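Local coordinates for 378aa long hypothetical citrate synthase (Sulfolobus tokodaii, PDB 1VGM), which is a hypothetical member of the citrate synthase family, a largely helical protein assembled from two identical subunits, at residues 29-34 and 180-185; 52-57 and 117-122; 90-95 and 213-218; 134-139 and 325-330. All coordinates share one frame; numbering follows the deposited sequence.

Contact 1: 29-34 and 180-185; sequences LRYRGY and LYTDHE
Tyr-31 reaches from the end of strand 28-31 into the loop 181-185, where its ring meets Thr-182 and Asp-183. The side chain leaves with CG anti to the carbonyl carbon (chi1 -68°), and CB points at the loop. Moving out along the ring, CD2 faces the methyl of Met-52, Tyr-31 CE1 lies 4.0 Å from Thr-182 CB, and Tyr-31 CE2 has Asp-183 O at 3.5 Å, near the ring plane. Thr-182 CG2 covers one face. At the tip, Asp-183 N donates to Tyr-31 OH over 3.2 Å in a fairly straight bond (162°), while the same hydroxyl is also hydrogen-bonded to Ile-179 O in the last turn of helix 168-180. The buried phenol oxygen thus ties the helix end to the loop that follows it. A second, apolar touch runs beside it: Leu-29 CD1 comes within 3.8 Å of His-184 CD2, and CD2 of the leucine lies in the imidazole plane at the ring edge. That ring is held by bonds at both nitrogens, since His-184 ND1 donates to the anti lone pair of Glu-185 OE2 (2.7 Å) and NE2 pairs with Tyr-262 OH. The type I' turn 31-34 closes the hairpin between strands 28-31 and 34-35; strand 20-23 flanks the former, and helices 45-54 and 331-353 complete the surroundings.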
loop_
_atom_site.group_PDB
_atom_site.type_symbol
_atom_site.label_atom_id
_atom_site.label_comp_id
_atom_site.label_asym_id
_atom_site.label_seq_id
_atom_site.Cartn_x
_atom_site.Cartn_y
_atom_site.Cartn_z
ATOM N N LEU A 29 -13.181 9.546 23.867
ATOM C CA LEU A 29 -12.503 8.487 23.132
ATOM C C LEU A 29 -12.171 7.340 24.073
ATOM O O LEU A 29 -11.601 7.553 25.144
ATOM C CB LEU A 29 -11.211 9.024 22.513
ATOM C CG LEU A 29 -10.311 8.013 21.804
ATOM C CD1 LEU A 29 -11.053 7.372 20.637
ATOM C CD2 LEU A 29 -9.070 8.715 21.311
ATOM N N ARG A 30 -12.521 6.125 23.670
ATOM C CA ARG A 30 -12.167 4.942 24.447
ATOM C C ARG A 30 -11.400 3.923 23.611
ATOM O O ARG A 30 -11.721 3.707 22.441
ATOM C CB ARG A 30 -13.433 4.297 25.010
ATOM C CG ARG A 30 -14.183 5.192 25.971
ATOM C CD ARG A 30 -15.411 4.512 26.510
ATOM N NE ARG A 30 -16.178 5.438 27.334
ATOM C CZ ARG A 30 -17.459 5.733 27.138
ATOM N NH1 ARG A 30 -17.976 6.817 27.701
ATOM N NH2 ARG A 30 -18.225 4.942 26.391
ATOM N N TYR A 31 -10.390 3.304 24.218
ATOM C CA TYR A 31 -9.737 2.123 23.653
ATOM C C TYR A 31 -10.173 0.879 24.434
ATOM O O TYR A 31 -9.893 0.750 25.626
ATOM C CB TYR A 31 -8.208 2.256 23.738
ATOM C CG TYR A 31 -7.573 3.328 22.864
ATOM C CD1 TYR A 31 -6.393 3.961 23.267
ATOM C CD2 TYR A 31 -8.132 3.696 21.632
ATOM C CE1 TYR A 31 -5.783 4.930 22.476
ATOM C CE2 TYR A 31 -7.522 4.672 20.822
ATOM C CZ TYR A 31 -6.346 5.285 21.253
ATOM O OH TYR A 31 -5.726 6.246 20.470
ATOM N N ARG A 32 -10.862 -0.028 23.756
ATOM C CA ARG A 32 -11.436 -1.197 24.408
ATOM C C ARG A 32 -12.116 -0.823 25.721
ATOM O O ARG A 32 -11.976 -1.515 26.730
ATOM C CB ARG A 32 -10.342 -2.243 24.649
ATOM C CG ARG A 32 -9.975 -3.058 23.402
ATOM C CD ARG A 32 -10.487 -4.491 23.512
ATOM N NE ARG A 32 -10.542 -5.181 22.223
ATOM C CZ ARG A 32 -9.481 -5.659 21.576
ATOM N NH1 ARG A 32 -9.641 -6.314 20.433
ATOM N NH2 ARG A 32 -8.262 -5.480 22.063
ATOM N N GLY A 33 -12.846 0.289 25.701
ATOM C CA GLY A 33 -13.729 0.608 26.805
ATOM C C GLY A 33 -13.134 1.549 27.835
ATOM O O GLY A 33 -13.856 2.093 28.668
ATOM N N TYR A 34 -11.819 1.744 27.787
ATOM C CA TYR A 34 -11.148 2.607 28.756
ATOM C C TYR A 34 -10.936 4.005 28.173
ATOM O O TYR A 34 -10.433 4.142 27.063
ATOM C CB TYR A 34 -9.797 2.000 29.144
ATOM C CG TYR A 34 -9.906 0.678 29.875
ATOM C CD1 TYR A 34 -10.315 0.628 31.212
ATOM C CD2 TYR A 34 -9.588 -0.524 29.238
ATOM C CE1 TYR A 34 -10.400 -0.592 31.896
ATOM C CE2 TYR A 34 -9.672 -1.746 29.914
ATOM C CZ TYR A 34 -10.077 -1.775 31.239
ATOM O OH TYR A 34 -10.158 -2.983 31.899
ATOM N N LEU A 180 -1.891 8.504 22.405
ATOM C CA LEU A 180 -2.888 9.448 21.899
ATOM C C LEU A 180 -3.250 9.211 20.426
ATOM O O LEU A 180 -4.394 9.401 20.029
ATOM C CB LEU A 180 -2.382 10.889 22.071
ATOM C CG LEU A 180 -2.513 11.491 23.474
ATOM C CD1 LEU A 180 -1.615 12.732 23.608
ATOM C CD2 LEU A 180 -3.972 11.857 23.731
ATOM N N TYR A 181 -2.269 8.802 19.627
ATOM C CA TYR A 181 -2.447 8.644 18.188
ATOM C C TYR A 181 -2.633 7.170 17.776
ATOM O O TYR A 181 -2.631 6.846 16.586
ATOM C CB TYR A 181 -1.230 9.223 17.460
ATOM C CG TYR A 181 -1.320 10.691 17.074
ATOM C CD1 TYR A 181 -0.193 11.508 17.127
ATOM C CD2 TYR A 181 -2.493 11.232 16.543
ATOM C CE1 TYR A 181 -0.219 12.820 16.644
ATOM C CE2 TYR A 181 -2.533 12.547 16.059
ATOM C CZ TYR A 181 -1.387 13.333 16.108
ATOM O OH TYR A 181 -1.390 14.612 15.595
ATOM N N THR A 182 -2.789 6.278 18.749
ATOM C CA THR A 182 -2.821 4.841 18.470
ATOM C C THR A 182 -3.910 4.395 17.489
ATOM O O THR A 182 -3.642 3.593 16.595
ATOM C CB THR A 182 -2.949 4.036 19.784
ATOM O OG1 THR A 182 -1.651 3.926 20.386
ATOM C CG2 THR A 182 -3.530 2.627 19.524
ATOM N N ASP A 183 -5.129 4.905 17.643
ATOM C CA ASP A 183 -6.189 4.594 16.683
ATOM C C ASP A 183 -7.313 5.633 16.666
ATOM O O ASP A 183 -7.578 6.292 17.675
ATOM C CB ASP A 183 -6.777 3.212 16.978
ATOM C CG ASP A 183 -7.635 2.694 15.844
ATOM O OD1 ASP A 183 -7.248 2.890 14.675
ATOM O OD2 ASP A 183 -8.690 2.087 16.117
ATOM N N HIS A 184 -7.967 5.769 15.511
ATOM C CA HIS A 184 -9.084 6.697 15.345
ATOM C C HIS A 184 -9.670 6.569 13.941
ATOM O O HIS A 184 -8.989 6.835 12.950
ATOM C CB HIS A 184 -8.625 8.148 15.573
ATOM C CG HIS A 184 -9.648 9.011 16.249
ATOM N ND1 HIS A 184 -10.591 9.735 15.550
ATOM C CD2 HIS A 184 -9.879 9.266 17.562
ATOM C CE1 HIS A 184 -11.356 10.397 16.401
ATOM N NE2 HIS A 184 -10.945 10.128 17.629
ATOM N N GLU A 185 -10.939 6.171 13.872
ATOM C CA GLU A 185 -11.653 6.041 12.609
ATOM C C GLU A 185 -10.920 5.090 11.668
ATOM O O GLU A 185 -10.071 4.316 12.099
ATOM C CB GLU A 185 -11.819 7.415 11.962
ATOM C CG GLU A 185 -12.648 8.385 12.801
ATOM C CD GLU A 185 -12.366 9.841 12.460
ATOM O OE1 GLU A 185 -12.972 10.359 11.505
ATOM O OE2 GLU A 185 -11.530 10.465 13.148
#

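Contact 2: 52-57 and 117-122; sequences MLYGEL and NKELAV
Leu-53 and Tyr-54 make a mixed, partly buried helix-helix contact, in which the last turn of helix 45-54 meets the start of helix 117-139. The apolar half belongs to Leu-53: its CD1 sits 3.7 Å from Ala-121 CB and 4.0 Å from Val-122 CG2, with Ile-348 of helix 331-353 closing on the same leucine. Lys-118 packs beside it. Its chain runs extended as far as Lys-118 CD, which lies over the face of the Tyr-54 ring, 3.6 Å from the centroid and 15° off the normal, a CH-pi contact; the same carbon lies 3.4 Å from Leu-53 O. The bends at chi3 and chi4 come after it and direct CE and NZ. The ammonium goes further out, and at 5.8 Å from Lys-118 NZ to the Tyr-54 centroid its cation-pi attraction is weak at most. At the ring's edge, Tyr-54 OH donates to Glu-119 OE2 over 2.6 Å, meeting the oxygen from above the carboxylate plane, 52° out of it. The short bond to a carboxylate holds the phenol tip, the aliphatic part of the lysine covers a face, and stacking on His-50 adds to the grip on the ring, so Tyr-54 is fixed by polar and dispersive forces together.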
loop_
_atom_site.group_PDB
_atom_site.type_symbol
_atom_site.label_atom_id
_atom_site.label_comp_id
_atom_site.label_asym_id
_atom_site.label_seq_id
_atom_site.Cartn_x
_atom_site.Cartn_y
_atom_site.Cartn_z
ATOM N N MET A 52 -4.847 -3.415 23.240
ATOM C CA MET A 52 -5.337 -3.425 21.864
ATOM C C MET A 52 -5.203 -4.798 21.207
ATOM O O MET A 52 -6.076 -5.205 20.441
ATOM C CB MET A 52 -4.608 -2.379 21.008
ATOM C CG MET A 52 -4.953 -0.916 21.328
ATOM S SD MET A 52 -6.727 -0.538 21.431
ATOM C CE MET A 52 -6.913 0.616 20.115
ATOM N N LEU A 53 -4.117 -5.513 21.489
ATOM C CA LEU A 53 -3.842 -6.750 20.762
ATOM C C LEU A 53 -4.497 -7.945 21.444
ATOM O O LEU A 53 -5.083 -8.805 20.782
ATOM C CB LEU A 53 -2.333 -6.978 20.643
ATOM C CG LEU A 53 -1.575 -5.969 19.771
ATOM C CD1 LEU A 53 -0.071 -6.248 19.844
ATOM C CD2 LEU A 53 -2.058 -6.060 18.330
ATOM N N TYR A 54 -4.404 -7.989 22.770
ATOM C CA TYR A 54 -4.891 -9.134 23.532
ATOM C C TYR A 54 -6.274 -8.887 24.135
ATOM O O TYR A 54 -6.989 -9.832 24.460
ATOM C CB TYR A 54 -3.888 -9.492 24.640
ATOM C CG TYR A 54 -2.551 -9.989 24.122
ATOM C CD1 TYR A 54 -1.591 -9.094 23.656
ATOM C CD2 TYR A 54 -2.252 -11.355 24.078
ATOM C CE1 TYR A 54 -0.368 -9.538 23.156
ATOM C CE2 TYR A 54 -1.021 -11.813 23.576
ATOM C CZ TYR A 54 -0.088 -10.896 23.119
ATOM O OH TYR A 54 1.128 -11.333 22.630
ATOM N N GLY A 55 -6.657 -7.622 24.287
ATOM C CA GLY A 55 -8.035 -7.310 24.641
ATOM C C GLY A 55 -8.245 -6.773 26.049
ATOM O O GLY A 55 -9.274 -6.155 26.327
ATOM N N GLU A 56 -7.284 -6.994 26.942
ATOM C CA GLU A 56 -7.375 -6.461 28.302
ATOM C C GLU A 56 -6.096 -5.736 28.703
ATOM O O GLU A 56 -5.049 -5.924 28.086
ATOM C CB GLU A 56 -7.641 -7.590 29.303
ATOM C CG GLU A 56 -8.829 -8.471 28.958
ATOM C CD GLU A 56 -10.159 -7.774 29.160
ATOM O OE1 GLU A 56 -11.197 -8.371 28.807
ATOM O OE2 GLU A 56 -10.171 -6.633 29.670
ATOM N N LEU A 57 -6.185 -4.916 29.745
ATOM C CA LEU A 57 -5.000 -4.396 30.419
ATOM C C LEU A 57 -4.220 -5.561 30.998
ATOM O O LEU A 57 -4.806 -6.497 31.537
ATOM C CB LEU A 57 -5.406 -3.434 31.537
ATOM C CG LEU A 57 -6.104 -2.181 31.009
ATOM C CD1 LEU A 57 -6.656 -1.366 32.167
ATOM C CD2 LEU A 57 -5.114 -1.362 30.171
ATOM N N ASN A 117 0.523 -14.184 15.695
ATOM C CA ASN A 117 0.261 -12.886 15.078
ATOM C C ASN A 117 0.494 -11.739 16.062
ATOM O O ASN A 117 1.047 -10.710 15.689
ATOM C CB ASN A 117 -1.171 -12.820 14.544
ATOM C CG ASN A 117 -1.336 -13.549 13.214
ATOM O OD1 ASN A 117 -0.364 -13.806 12.513
ATOM N ND2 ASN A 117 -2.575 -13.880 12.865
ATOM N N LYS A 118 0.073 -11.919 17.313
ATOM C CA LYS A 118 0.110 -10.841 18.299
ATOM C C LYS A 118 1.542 -10.559 18.725
ATOM O O LYS A 118 1.941 -9.404 18.887
ATOM C CB LYS A 118 -0.715 -11.209 19.541
ATOM C CG LYS A 118 -2.219 -11.063 19.360
ATOM C CD LYS A 118 -2.981 -11.490 20.606
ATOM C CE LYS A 118 -3.326 -12.970 20.565
ATOM N NZ LYS A 118 -4.485 -13.242 19.670
ATOM N N GLU A 119 2.315 -11.620 18.918
ATOM C CA GLU A 119 3.713 -11.465 19.264
ATOM C C GLU A 119 4.482 -10.829 18.098
ATOM O O GLU A 119 5.381 -10.013 18.312
ATOM C CB GLU A 119 4.308 -12.827 19.630
ATOM C CG GLU A 119 3.724 -13.436 20.910
ATOM C CD GLU A 119 2.258 -13.857 20.774
ATOM O OE1 GLU A 119 1.864 -14.327 19.675
ATOM O OE2 GLU A 119 1.502 -13.719 21.772
ATOM N N LEU A 120 4.118 -11.189 16.869
ATOM C CA LEU A 120 4.724 -10.576 15.687
ATOM C C LEU A 120 4.401 -9.085 15.600
ATOM O O LEU A 120 5.259 -8.291 15.239
ATOM C CB LEU A 120 4.249 -11.279 14.402
ATOM C CG LEU A 120 4.636 -10.593 13.083
ATOM C CD1 LEU A 120 6.152 -10.597 12.940
ATOM C CD2 LEU A 120 3.992 -11.303 11.900
ATOM N N ALA A 121 3.168 -8.711 15.936
ATOM C CA ALA A 121 2.790 -7.300 16.047
ATOM C C ALA A 121 3.693 -6.498 16.991
ATOM O O ALA A 121 4.093 -5.379 16.674
ATOM C CB ALA A 121 1.332 -7.186 16.503
ATOM N N VAL A 122 4.007 -7.069 18.150
ATOM C CA VAL A 122 4.874 -6.398 19.111
ATOM C C VAL A 122 6.277 -6.212 18.541
ATOM O O VAL A 122 6.861 -5.134 18.657
ATOM C CB VAL A 122 4.975 -7.187 20.444
ATOM C CG1 VAL A 122 5.783 -6.386 21.461
ATOM C CG2 VAL A 122 3.581 -7.459 20.994
#

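Contact 3: 90-95 and 213-218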
loop_
_atom_site.group_PDB
_atom_site.type_symbol
_atom_site.label_atom_id
_atom_site.label_comp_id
_atom_site.label_asym_id
_atom_site.label_seq_id
_atom_site.Cartn_x
_atom_site.Cartn_y
_atom_site.Cartn_z
ATOM N N ASN A 90 17.254 14.713 1.908
ATOM C CA ASN A 90 16.039 15.504 1.805
ATOM C C ASN A 90 14.802 14.642 1.555
ATOM O O ASN A 90 13.702 15.174 1.438
ATOM C CB ASN A 90 16.171 16.517 0.671
ATOM C CG ASN A 90 16.013 15.875 -0.690
ATOM O OD1 ASN A 90 16.826 15.044 -1.093
ATOM N ND2 ASN A 90 14.954 16.243 -1.400
ATOM N N CYS A 91 14.971 13.325 1.454
ATOM C CA CYS A 91 13.828 12.453 1.173
ATOM C C CYS A 91 12.750 12.636 2.230
ATOM O O CYS A 91 13.044 12.889 3.396
ATOM C CB CYS A 91 14.239 10.975 1.140
ATOM S SG CYS A 91 15.159 10.493 -0.321
ATOM N N ASP A 92 11.501 12.506 1.811
ATOM C CA ASP A 92 10.384 12.469 2.735
ATOM C C ASP A 92 10.478 11.262 3.673
ATOM O O ASP A 92 10.724 10.137 3.230
ATOM C CB ASP A 92 9.074 12.422 1.945
ATOM C CG ASP A 92 7.864 12.470 2.838
ATOM O OD1 ASP A 92 7.621 11.483 3.555
ATOM O OD2 ASP A 92 7.160 13.494 2.834
ATOM N N ALA A 93 10.281 11.498 4.964
ATOM C CA ALA A 93 10.489 10.458 5.969
ATOM C C ALA A 93 9.559 9.257 5.770
ATOM O O ALA A 93 9.961 8.114 5.967
ATOM C CB ALA A 93 10.296 11.032 7.363
ATOM N N ILE A 94 8.318 9.509 5.381
ATOM C CA ILE A 94 7.393 8.419 5.101
ATOM C C ILE A 94 7.755 7.633 3.839
ATOM O O ILE A 94 7.538 6.423 3.780
ATOM C CB ILE A 94 5.961 8.935 4.949
ATOM C CG1 ILE A 94 5.542 9.666 6.226
ATOM C CG2 ILE A 94 5.022 7.770 4.675
ATOM C CD1 ILE A 94 5.485 8.768 7.467
ATOM N N GLY A 95 8.298 8.319 2.836
ATOM C CA GLY A 95 9.010 7.630 1.769
ATOM C C GLY A 95 10.063 6.666 2.290
ATOM O O GLY A 95 10.134 5.500 1.885
ATOM N N ALA A 213 -0.361 5.257 1.602
ATOM C CA ALA A 213 -1.524 6.124 1.748
ATOM C C ALA A 213 -1.249 7.325 2.653
ATOM O O ALA A 213 -1.676 8.443 2.359
ATOM C CB ALA A 213 -2.698 5.319 2.292
ATOM N N LEU A 214 -0.533 7.090 3.750
ATOM C CA LEU A 214 -0.210 8.152 4.702
ATOM C C LEU A 214 0.676 9.223 4.079
ATOM O O LEU A 214 0.627 10.386 4.486
ATOM C CB LEU A 214 0.488 7.569 5.948
ATOM C CG LEU A 214 0.901 8.565 7.046
ATOM C CD1 LEU A 214 -0.304 9.377 7.515
ATOM C CD2 LEU A 214 1.513 7.817 8.217
ATOM N N LYS A 215 1.489 8.836 3.095
ATOM C CA LYS A 215 2.469 9.758 2.515
ATOM C C LYS A 215 1.811 10.886 1.713
ATOM O O LYS A 215 2.448 11.897 1.429
ATOM C CB LYS A 215 3.457 8.990 1.621
ATOM C CG LYS A 215 4.648 9.826 1.137
ATOM C CD LYS A 215 5.653 8.985 0.347
ATOM C CE LYS A 215 6.742 9.857 -0.244
ATOM N NZ LYS A 215 6.187 10.839 -1.215
ATOM N N GLY A 216 0.543 10.704 1.344
ATOM C CA GLY A 216 -0.182 11.734 0.612
ATOM C C GLY A 216 -0.599 12.910 1.487
ATOM O O GLY A 216 -1.054 12.699 2.612
ATOM N N PRO A 217 -0.459 14.161 0.994
ATOM C CA PRO A 217 -0.707 15.373 1.783
ATOM C C PRO A 217 -2.155 15.597 2.231
ATOM O O PRO A 217 -2.421 16.489 3.035
ATOM C CB PRO A 217 -0.202 16.507 0.875
ATOM C CG PRO A 217 -0.331 15.954 -0.514
ATOM C CD PRO A 217 0.023 14.486 -0.364
ATOM N N LEU A 218 -3.088 14.790 1.735
ATOM C CA LEU A 218 -4.475 14.877 2.194
ATOM C C LEU A 218 -4.739 13.950 3.376
ATOM O O LEU A 218 -5.862 13.867 3.880
ATOM C CB LEU A 218 -5.434 14.534 1.051
ATOM C CG LEU A 218 -5.564 15.576 -0.062
ATOM C CD1 LEU A 218 -6.749 15.238 -0.954
ATOM C CD2 LEU A 218 -5.756 16.957 0.550
HETATM O O HOH W 1 5.655 13.251 0.650
#
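Lys-215 NZ is gripped by three partners: a water that accepts from it at 3.1 Å, and Asp-109 and Asp-202 of the second subunit, both in salt bridges. The water also donates, weakly, to Asp-92 OD2 at 2.7 Å, linking Lys-215 to the N-cap residue of helix 93-108. OD1 of Asp-92 does the capping, receiving Ile-94 N at 2.8 Å and Gly-95 N at 3.3 Å, both bonds weak. The carboxylate thus faces the helix N-terminus through one oxygen and the water through the other, an arrangement whose negative charge the helix dipole and the lysine would both probably favour. Lys-215, where helix 203-214 gives way to loop, runs extended alongside the capped turn, CG anti to the backbone N (chi1 -171°), bending at chi4 alone. Its methylenes lie over Gly-95, CE coming to 3.8 Å from the CA, where the glycine presents bare backbone. Deeper in, Ile-94 CD1 meets Leu-214 CD2 nearly at a right angle, and Ser-333 and Ala-336 of helix 331-353 lie behind them. The lysine joins the start of helix 93-108, the C-terminal region of helix 203-214 and the subunit interface, while at its root Lys-215 CB rests 3.6 Å from Ile-94 CG2.

Contact 4: 134-139 and 325-330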
loop_
_atom_site.group_PDB
_atom_site.type_symbol
_atom_site.label_atom_id
_atom_site.label_comp_id
_atom_site.label_asym_id
_atom_site.label_seq_id
_atom_site.Cartn_x
_atom_site.Cartn_y
_atom_site.Cartn_z
ATOM N N ASN A 134 16.198 6.031 13.104
ATOM C CA ASN A 134 17.329 6.082 12.188
ATOM C C ASN A 134 17.029 6.895 10.932
ATOM O O ASN A 134 17.943 7.392 10.262
ATOM C CB ASN A 134 17.759 4.667 11.806
ATOM C CG ASN A 134 18.705 4.064 12.817
ATOM O OD1 ASN A 134 19.893 4.383 12.834
ATOM N ND2 ASN A 134 18.185 3.195 13.674
ATOM N N ILE A 135 15.746 7.038 10.622
ATOM C CA ILE A 135 15.336 7.984 9.595
ATOM C C ILE A 135 15.725 9.398 9.997
ATOM O O ILE A 135 16.323 10.121 9.203
ATOM C CB ILE A 135 13.807 7.939 9.344
ATOM C CG1 ILE A 135 13.442 6.623 8.653
ATOM C CG2 ILE A 135 13.387 9.139 8.483
ATOM C CD1 ILE A 135 11.980 6.496 8.306
ATOM N N TYR A 136 15.389 9.794 11.223
ATOM C CA TYR A 136 15.881 11.067 11.749
ATOM C C TYR A 136 17.396 11.169 11.593
ATOM O O TYR A 136 17.917 12.178 11.118
ATOM C CB TYR A 136 15.507 11.231 13.228
ATOM C CG TYR A 136 16.257 12.345 13.925
ATOM C CD1 TYR A 136 16.022 13.684 13.603
ATOM C CD2 TYR A 136 17.222 12.057 14.893
ATOM C CE1 TYR A 136 16.736 14.711 14.224
ATOM C CE2 TYR A 136 17.938 13.070 15.524
ATOM C CZ TYR A 136 17.692 14.393 15.182
ATOM O OH TYR A 136 18.419 15.378 15.798
ATOM N N ARG A 137 18.104 10.121 11.995
ATOM C CA ARG A 137 19.555 10.178 12.010
ATOM C C ARG A 137 20.124 10.316 10.600
ATOM O O ARG A 137 21.012 11.137 10.365
ATOM C CB ARG A 137 20.117 8.935 12.694
ATOM C CG ARG A 137 20.075 9.035 14.208
ATOM C CD ARG A 137 20.495 7.747 14.878
ATOM N NE ARG A 137 20.753 7.972 16.293
ATOM C CZ ARG A 137 21.831 8.578 16.779
ATOM N NH1 ARG A 137 22.865 8.850 15.996
ATOM N NH2 ARG A 137 21.871 8.913 18.058
ATOM N N ALA A 138 19.603 9.524 9.665
ATOM C CA ALA A 138 20.011 9.611 8.266
ATOM C C ALA A 138 19.808 11.010 7.682
ATOM O O ALA A 138 20.670 11.524 6.972
ATOM C CB ALA A 138 19.245 8.586 7.437
ATOM N N LYS A 139 18.669 11.627 7.971
ATOM C CA LYS A 139 18.360 12.920 7.366
ATOM C C LYS A 139 19.239 14.020 7.937
ATOM O O LYS A 139 19.435 15.053 7.296
ATOM C CB LYS A 139 16.888 13.284 7.574
ATOM C CG LYS A 139 15.931 12.501 6.681
ATOM C CD LYS A 139 14.492 12.978 6.839
ATOM C CE LYS A 139 14.311 14.380 6.273
ATOM N NZ LYS A 139 14.595 14.456 4.805
ATOM N N GLY A 325 12.164 17.749 20.846
ATOM C CA GLY A 325 13.397 17.906 20.089
ATOM C C GLY A 325 13.270 17.569 18.611
ATOM O O GLY A 325 14.231 17.712 17.856
ATOM N N PHE A 326 12.090 17.124 18.182
ATOM C CA PHE A 326 11.928 16.647 16.810
ATOM C C PHE A 326 11.764 17.777 15.807
ATOM O O PHE A 326 11.003 18.713 16.030
ATOM C CB PHE A 326 10.727 15.713 16.706
ATOM C CG PHE A 326 10.983 14.350 17.255
ATOM C CD1 PHE A 326 10.622 14.036 18.558
ATOM C CD2 PHE A 326 11.613 13.384 16.482
ATOM C CE1 PHE A 326 10.881 12.774 19.087
ATOM C CE2 PHE A 326 11.877 12.114 17.002
ATOM C CZ PHE A 326 11.510 11.813 18.307
ATOM N N PRO A 327 12.476 17.695 14.676
ATOM C CA PRO A 327 12.244 18.643 13.587
ATOM C C PRO A 327 10.874 18.407 12.964
ATOM O O PRO A 327 10.294 17.330 13.106
ATOM C CB PRO A 327 13.383 18.353 12.615
ATOM C CG PRO A 327 13.659 16.906 12.821
ATOM C CD PRO A 327 13.442 16.651 14.292
ATOM N N ILE A 328 10.364 19.426 12.282
ATOM C CA ILE A 328 9.010 19.421 11.741
ATOM C C ILE A 328 8.816 18.251 10.779
ATOM O O ILE A 328 7.751 17.624 10.756
ATOM C CB ILE A 328 8.721 20.752 11.002
ATOM C CG1 ILE A 328 8.665 21.898 12.023
ATOM C CG2 ILE A 328 7.419 20.657 10.212
ATOM C CD1 ILE A 328 8.522 23.289 11.410
ATOM N N TYR A 329 9.849 17.953 9.996
ATOM C CA TYR A 329 9.752 16.905 8.988
ATOM C C TYR A 329 9.587 15.511 9.595
ATOM O O TYR A 329 9.422 14.537 8.864
ATOM C CB TYR A 329 10.980 16.924 8.065
ATOM C CG TYR A 329 12.302 16.527 8.710
ATOM C CD1 TYR A 329 12.553 15.208 9.094
ATOM C CD2 TYR A 329 13.322 17.468 8.890
ATOM C CE1 TYR A 329 13.775 14.833 9.637
ATOM C CE2 TYR A 329 14.555 17.100 9.437
ATOM C CZ TYR A 329 14.769 15.778 9.809
ATOM O OH TYR A 329 15.970 15.401 10.367
ATOM N N MET A 330 9.629 15.415 10.923
ATOM C CA MET A 330 9.415 14.125 11.580
ATOM C C MET A 330 7.990 13.953 12.131
ATOM O O MET A 330 7.614 12.865 12.571
ATOM C CB MET A 330 10.427 13.925 12.710
ATOM C CG MET A 330 11.874 13.689 12.251
ATOM S SD MET A 330 12.127 12.168 11.306
ATOM C CE MET A 330 11.489 10.930 12.418
#
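Lys-139 lies over one face of the Tyr-329 ring, and this pair supplies the CH-pi and cation-pi part of the contact. The lysine, bent at chi3 and chi4, sets CE 3.6 Å from the ring centroid, 19° off the normal, in a CH-pi contact. NZ follows above the same face at 4.9 Å from the centroid of Tyr-329, close enough to the normal for a cation-pi interaction. The opposite face is covered by Pro-327 CG, 3.4 Å above the plane of the Tyr-329 ring, so the phenol is sandwiched. Its chi1 of 68° places CG between the backbone N and the carbonyl carbon, which turns the ring back over the proline. Apolar contacts follow along the helix. Tyr-136 CE1 meets Pro-327 CD at 3.8 Å, the two side chains crossing at about a right angle, and Met-330 SD tucks against the helix backbone, 3.9 Å from Tyr-136 CA, with Ile-135 CG2 nearby. The polar tips look outside the two segments: Tyr-329 OH bonds Glu-140 OE1, and Lys-139 NZ bonds the carbonyl oxygens of Arg-89 and Cys-91. The last turn of helix 117-139 is thereby packed on a compact helix-to-helix connection, in which a Schellman motif at Gly-325 ends helix 314-323 and the 3-10 segment 328-330 leads to helix 331-353.

In the fold
Contact 1 is wholly buried and contact 3 largely so; contacts 2 and 4 are partly buried. Helix 117-139 serves both of the latter, its start in contact 2 and its end in contact 4. In each a lysine covers a tyrosine face, but the ammonium sits closer over the ring in contact 4. Contact 1 instead depends on a buried hydroxyl bonded to backbone, and contact 3 on a lysine drawn to the other subunit. Arg-32 NH2 makes a probable, weak hydrogen bond to Met-52 O between contacts 1 and 2, and contacts 3 and 4 meet at Lys-139 NZ, probably bonded to Cys-91 O, and through packing of Ala-93. Contacts 1, 2 and 3 reach the second subunit.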